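Local coordinates for protein L-iditol 2-dehydrogenase (Clostridium scindens, PDB 4OH1) that probably oxidises sugar alcohols such as L-iditol with NAD+ as a zinc-dependent member of the alcohol dehydrogenase family, at residues A[159-162]-A[163-167]; A[222-225]-A[226-229]. All coordinates share one frame; numbering follows the deposited sequence.

Contact 1: residues A[159-162]-A[163-167]; sequences LTVA and LSSAE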
ATOM      1  N   LEU A 159      10.536  19.522   8.514  1.00 35.17           N
ATOM      2  CA  LEU A 159       9.805  19.079   7.307  1.00 31.16           C
ATOM      3  C   LEU A 159       9.746  17.571   7.214  1.00 32.31           C
ATOM      4  O   LEU A 159       8.705  17.040   6.823  1.00 32.02           O
ATOM      5  CB  LEU A 159      10.351  19.690   6.045  1.00 30.48           C
ATOM      6  CG  LEU A 159       9.500  19.584   4.784  1.00 31.25           C
ATOM      7  CD1 LEU A 159       8.144  20.390   4.946  1.00 32.23           C
ATOM      8  CD2 LEU A 159      10.265  20.146   3.654  1.00 32.30           C
ATOM      9  N   THR A 160      10.805  16.849   7.600  1.00 30.57           N
ATOM     10  CA  THR A 160      10.681  15.402   7.632  1.00 28.08           C
ATOM     11  C   THR A 160       9.593  14.882   8.576  1.00 30.47           C
ATOM     12  O   THR A 160       9.014  13.827   8.338  1.00 27.73           O
ATOM     13  CB  THR A 160      11.978  14.671   8.032  1.00 30.21           C
ATOM     14  OG1 THR A 160      12.307  14.957   9.409  1.00 30.99           O
ATOM     15  CG2 THR A 160      13.163  15.051   7.112  1.00 30.28           C
ATOM     16  N   VAL A 161       9.426  15.527   9.726  1.00 28.69           N
ATOM     17  CA  VAL A 161       8.387  15.170  10.639  1.00 29.23           C
ATOM     18  C   VAL A 161       7.002  15.461  10.043  1.00 29.47           C
ATOM     19  O   VAL A 161       6.081  14.685  10.128  1.00 29.63           O
ATOM     20  CB  VAL A 161       8.545  15.945  11.965  1.00 29.67           C
ATOM     21  CG1 VAL A 161       7.357  15.661  12.862  1.00 30.80           C
ATOM     22  CG2 VAL A 161       9.810  15.513  12.694  1.00 30.80           C
ATOM     23  N   ALA A 162       6.874  16.608   9.415  1.00 30.27           N
ATOM     24  CA  ALA A 162       5.663  16.947   8.768  1.00 28.36           C
ATOM     25  C   ALA A 162       5.359  16.010   7.601  1.00 31.54           C
ATOM     26  O   ALA A 162       4.191  15.577   7.454  1.00 29.01           O
ATOM     27  CB  ALA A 162       5.727  18.377   8.322  1.00 29.96           C
ATOM     28  N   LEU A 163       6.374  15.666   6.800  1.00 28.23           N
ATOM     29  CA  LEU A 163       6.182  14.736   5.707  1.00 29.05           C
ATOM     30  C   LEU A 163       5.748  13.378   6.202  1.00 30.06           C
ATOM     31  O   LEU A 163       4.864  12.777   5.601  1.00 31.89           O
ATOM     32  CB  LEU A 163       7.453  14.563   4.852  1.00 29.32           C
ATOM     33  CG  LEU A 163       7.737  15.703   3.898  1.00 33.32           C
ATOM     34  CD1 LEU A 163       9.189  15.729   3.538  1.00 34.73           C
ATOM     35  CD2 LEU A 163       6.958  15.566   2.639  1.00 34.21           C
ATOM     36  N   SER A 164       6.350  12.873   7.268  1.00 29.84           N
ATOM     37  CA  SER A 164       5.959  11.561   7.780  1.00 34.28           C
ATOM     38  C   SER A 164       4.538  11.494   8.311  1.00 30.95           C
ATOM     39  O   SER A 164       3.884  10.486   8.178  1.00 28.25           O
ATOM     40  CB  SER A 164       6.838  11.130   8.952  1.00 37.32           C
ATOM     41  OG  SER A 164       8.167  11.188   8.521  1.00 45.15           O
ATOM     42  N   SER A 165       4.141  12.539   8.998  1.00 27.16           N
ATOM     43  CA  SER A 165       2.828  12.663   9.545  1.00 27.19           C
ATOM     44  C   SER A 165       1.809  12.783   8.411  1.00 28.61           C
ATOM     45  O   SER A 165       0.796  12.101   8.424  1.00 30.50           O
ATOM     46  CB  SER A 165       2.775  13.910  10.468  1.00 31.11           C
ATOM     47  OG  SER A 165       3.656  13.676  11.578  1.00 34.76           O
ATOM     48  N   ALA A 166       2.097  13.571   7.394  1.00 29.39           N
ATOM     49  CA  ALA A 166       1.180  13.685   6.265  1.00 30.26           C
ATOM     50  C   ALA A 166       1.009  12.368   5.571  1.00 32.67           C
ATOM     51  O   ALA A 166      -0.101  11.988   5.226  1.00 32.28           O
ATOM     52  CB  ALA A 166       1.602  14.739   5.272  1.00 30.17           C
ATOM     53  N   GLU A 167       2.090  11.635   5.420  1.00 30.65           N
ATOM     54  CA  GLU A 167       2.018  10.369   4.759  1.00 29.05           C
ATOM     55  C   GLU A 167       1.290   9.382   5.587  1.00 30.11           C
ATOM     56  O   GLU A 167       0.558   8.561   5.075  1.00 32.14           O
ATOM     57  CB  GLU A 167       3.426   9.856   4.475  1.00 32.11           C
ATOM     58  CG  GLU A 167       4.057  10.634   3.358  1.00 36.53           C
ATOM     59  CD  GLU A 167       5.539  10.346   3.112  1.00 40.40           C
ATOM     60  OE1 GLU A 167       6.200   9.689   3.954  1.00 38.98           O
ATOM     61  OE2 GLU A 167       6.043  10.818   2.050  1.00 41.09           O
TER
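The plane of the V161 carbonyl group is approached from both faces by S165: its backbone N donates to V161 O from one face, and its hydroxyl donates from the other, with OG 3.0 Å from that same O. The hydroxyl stands 30° out of the plane. S164 repeats the pairing one residue earlier. Its OG, 2.8 Å from T160 O, approaches almost in line with the C=O bond, while its N, 3.0 Å from T160 O, sits above the carbonyl plane. In both serines OG lies opposite the carbonyl carbon and beside the backbone N (chi1 -55° in S164, -65° in S165), the setting that folds a hydroxyl back onto the carbonyl four residues earlier. Serine suits these buried places because so short a polar chain can be satisfied by its own helix; S164 OG also takes a hydrogen bond from Q304 NE2.

All of this belongs to helix 156-168, where the same i+4 to i bonding brackets the serines, with L163 N donating to L159 O (2.7 Å) before them and A166 N to A162 O (2.9 Å) after. E157, a zinc ligand, lies in the first turn of this helix, and the V161 side chain lies about 5 Å from the metal. A162, whose methyl is small enough for a close approach, packs against M188 and L192 of helix 184-194, whose start carries the last glycine of what looks like a Rossmann-type GxGxxG pattern.

On another side of the helix the apolar branches of two leucines cross at an angle, L159 CG resting 4.1 Å from L163 CD1. Both touch S308 of helix 305-311, and L163 also meets Y173 of the second subunit.

Contact 2: residues A[222-225]-A[226-229]; sequences ALNS and AEEG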
ATOM      1  N   ALA A 222      -9.984  28.242   9.056  1.00 35.05           N
ATOM      2  CA  ALA A 222      -9.191  28.308  10.267  1.00 37.21           C
ATOM      3  C   ALA A 222     -10.105  28.636  11.426  1.00 37.86           C
ATOM      4  O   ALA A 222     -10.736  29.666  11.428  1.00 37.86           O
ATOM      5  CB  ALA A 222      -8.122  29.336  10.127  1.00 35.53           C
ATOM      6  N   LEU A 223     -10.197  27.726  12.391  1.00 38.35           N
ATOM      7  CA  LEU A 223     -11.221  27.828  13.403  1.00 38.87           C
ATOM      8  C   LEU A 223     -10.656  27.805  14.796  1.00 40.50           C
ATOM      9  O   LEU A 223      -9.624  27.166  15.076  1.00 39.40           O
ATOM     10  CB  LEU A 223     -12.185  26.659  13.274  1.00 37.83           C
ATOM     11  CG  LEU A 223     -12.951  26.516  11.960  1.00 38.32           C
ATOM     12  CD1 LEU A 223     -13.776  25.244  11.947  1.00 38.68           C
ATOM     13  CD2 LEU A 223     -13.792  27.741  11.764  1.00 40.87           C
ATOM     14  N   ASN A 224     -11.387  28.456  15.686  1.00 43.89           N
ATOM     15  CA  ASN A 224     -11.017  28.491  17.086  1.00 45.23           C
ATOM     16  C   ASN A 224     -11.439  27.241  17.847  1.00 45.20           C
ATOM     17  O   ASN A 224     -12.641  26.978  18.000  1.00 51.99           O
ATOM     18  CB  ASN A 224     -11.619  29.692  17.743  1.00 49.74           C
ATOM     19  CG  ASN A 224     -11.029  29.922  19.107  1.00 54.17           C
ATOM     20  OD1 ASN A 224     -10.907  28.993  19.936  1.00 50.01           O
ATOM     21  ND2 ASN A 224     -10.568  31.132  19.320  1.00 55.00           N
ATOM     22  N   SER A 225     -10.463  26.490  18.358  1.00 46.02           N
ATOM     23  CA  SER A 225     -10.729  25.156  18.902  1.00 47.73           C
ATOM     24  C   SER A 225     -11.349  25.176  20.287  1.00 53.18           C
ATOM     25  O   SER A 225     -11.802  24.112  20.755  1.00 51.11           O
ATOM     26  CB  SER A 225      -9.473  24.300  18.947  1.00 48.61           C
ATOM     27  OG  SER A 225      -8.417  24.978  19.574  1.00 54.44           O
ATOM     28  N   ALA A 226     -11.338  26.367  20.904  1.00 54.58           N
ATOM     29  CA  ALA A 226     -11.972  26.670  22.186  1.00 63.30           C
ATOM     30  C   ALA A 226     -13.443  27.090  22.066  1.00 69.07           C
ATOM     31  O   ALA A 226     -14.205  26.837  22.975  1.00 76.49           O
ATOM     32  CB  ALA A 226     -11.177  27.763  22.944  1.00 61.13           C
ATOM     33  N   GLU A 227     -13.854  27.731  20.982  1.00 67.92           N
ATOM     34  CA  GLU A 227     -15.260  28.031  20.830  1.00 69.38           C
ATOM     35  C   GLU A 227     -16.118  26.781  20.793  1.00 71.16           C
ATOM     36  O   GLU A 227     -15.856  25.874  20.018  1.00 68.74           O
ATOM     37  CB  GLU A 227     -15.515  28.771  19.552  1.00 77.10           C
ATOM     38  CG  GLU A 227     -15.074  30.212  19.549  1.00 86.47           C
ATOM     39  CD  GLU A 227     -15.493  30.901  18.253  1.00 93.38           C
ATOM     40  OE1 GLU A 227     -16.333  30.331  17.510  1.00 98.01           O
ATOM     41  OE2 GLU A 227     -14.986  32.003  17.973  1.00 98.86           O
ATOM     42  N   GLU A 228     -17.174  26.733  21.603  1.00 69.98           N
ATOM     43  CA  GLU A 228     -18.028  25.551  21.595  1.00 66.88           C
ATOM     44  C   GLU A 228     -18.842  25.477  20.299  1.00 57.88           C
ATOM     45  O   GLU A 228     -19.029  26.478  19.634  1.00 53.59           O
ATOM     46  CB  GLU A 228     -18.912  25.487  22.839  1.00 72.69           C
ATOM     47  CG  GLU A 228     -19.850  26.618  22.987  1.00 76.96           C
ATOM     48  CD  GLU A 228     -21.111  26.156  23.658  1.00 86.49           C
ATOM     49  OE1 GLU A 228     -21.856  25.378  23.023  1.00 97.90           O
ATOM     50  OE2 GLU A 228     -21.352  26.543  24.820  1.00 80.81           O
ATOM     51  N   GLY A 229     -19.295  24.275  19.950  1.00 51.70           N
ATOM     52  CA  GLY A 229     -19.875  24.006  18.648  1.00 52.03           C
ATOM     53  C   GLY A 229     -18.888  23.880  17.481  1.00 53.54           C
ATOM     54  O   GLY A 229     -19.301  23.727  16.321  1.00 56.28           O
TER
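N224 turns its side-chain amide forward over the residues that follow, and OD1 takes the backbone N of A226 at 2.8 Å. The donor lies in the plane of the amide carbonyl, with a C=O...N angle of 154°. This is an Asx turn, for which asparagine is well suited: its acceptor sits at the distance from the backbone needed to reach the N two residues on. CG anti to the backbone N (chi1 -168°) leaves the amide beside the backbone carbonyl carbon of N224, on the side to which the chain bends.

A beta turn over N224 to E227 is superposed on it, more slackly. E227 N shares itself between N224 O at 3.3 Å and N224 OD1 at 3.4 Å, and both bonds are weak. OD1 is thus gripped firmly by one N-H and only brushed by a second, while the A226 methyl, with CB 3.3 Å from OD1, closes in beside it.

Away from this knot the contact thins out. E227 runs its extended chain alongside N224, its CG 3.9 Å from N224 CB, in van der Waals contact. A226 and E227 are both exposed to solvent, where a methyl costs little and a charged carboxylate can be solvated while its OE1 forms a salt bridge with R233.

G229 stands at the N-cap of helix 230-238 with a positive phi of 76°, a backbone setting that favours glycine, the residue without a CB; R233 of that helix also bonds to E228 O. The turn closes strand 221-224, outermost within this chain at one margin of the parallel Rossmann-type sheet. L223 pairs with strand 200-205 and packs on helix 230-238, A222 leans on helix 208-216, and the loop leads into the helix that starts the crossover toward strand 242-247.

How the contacts relate
Contact 1 is buried, with its centre about 9 Å from the centre of the chain, whereas the centre of contact 2, at the surface, lies about 24 Å from it. They share no secondary-structure element, and their nearest atoms are about 18 Å apart. Each uses a side-chain oxygen to engage the nearby backbone, but in opposite roles: the serine hydroxyls of 163-167 donate to carbonyls already bonded within a helix, while the asparagine of 222-225 accepts from N-H groups just past a strand end. Near zinc and a subunit interface, contact 1 mixes apolar residues with serines satisfied by their own helix; in contact 2, away from the annotated sites, the touching residues include E227, tied to R233 of the next helix.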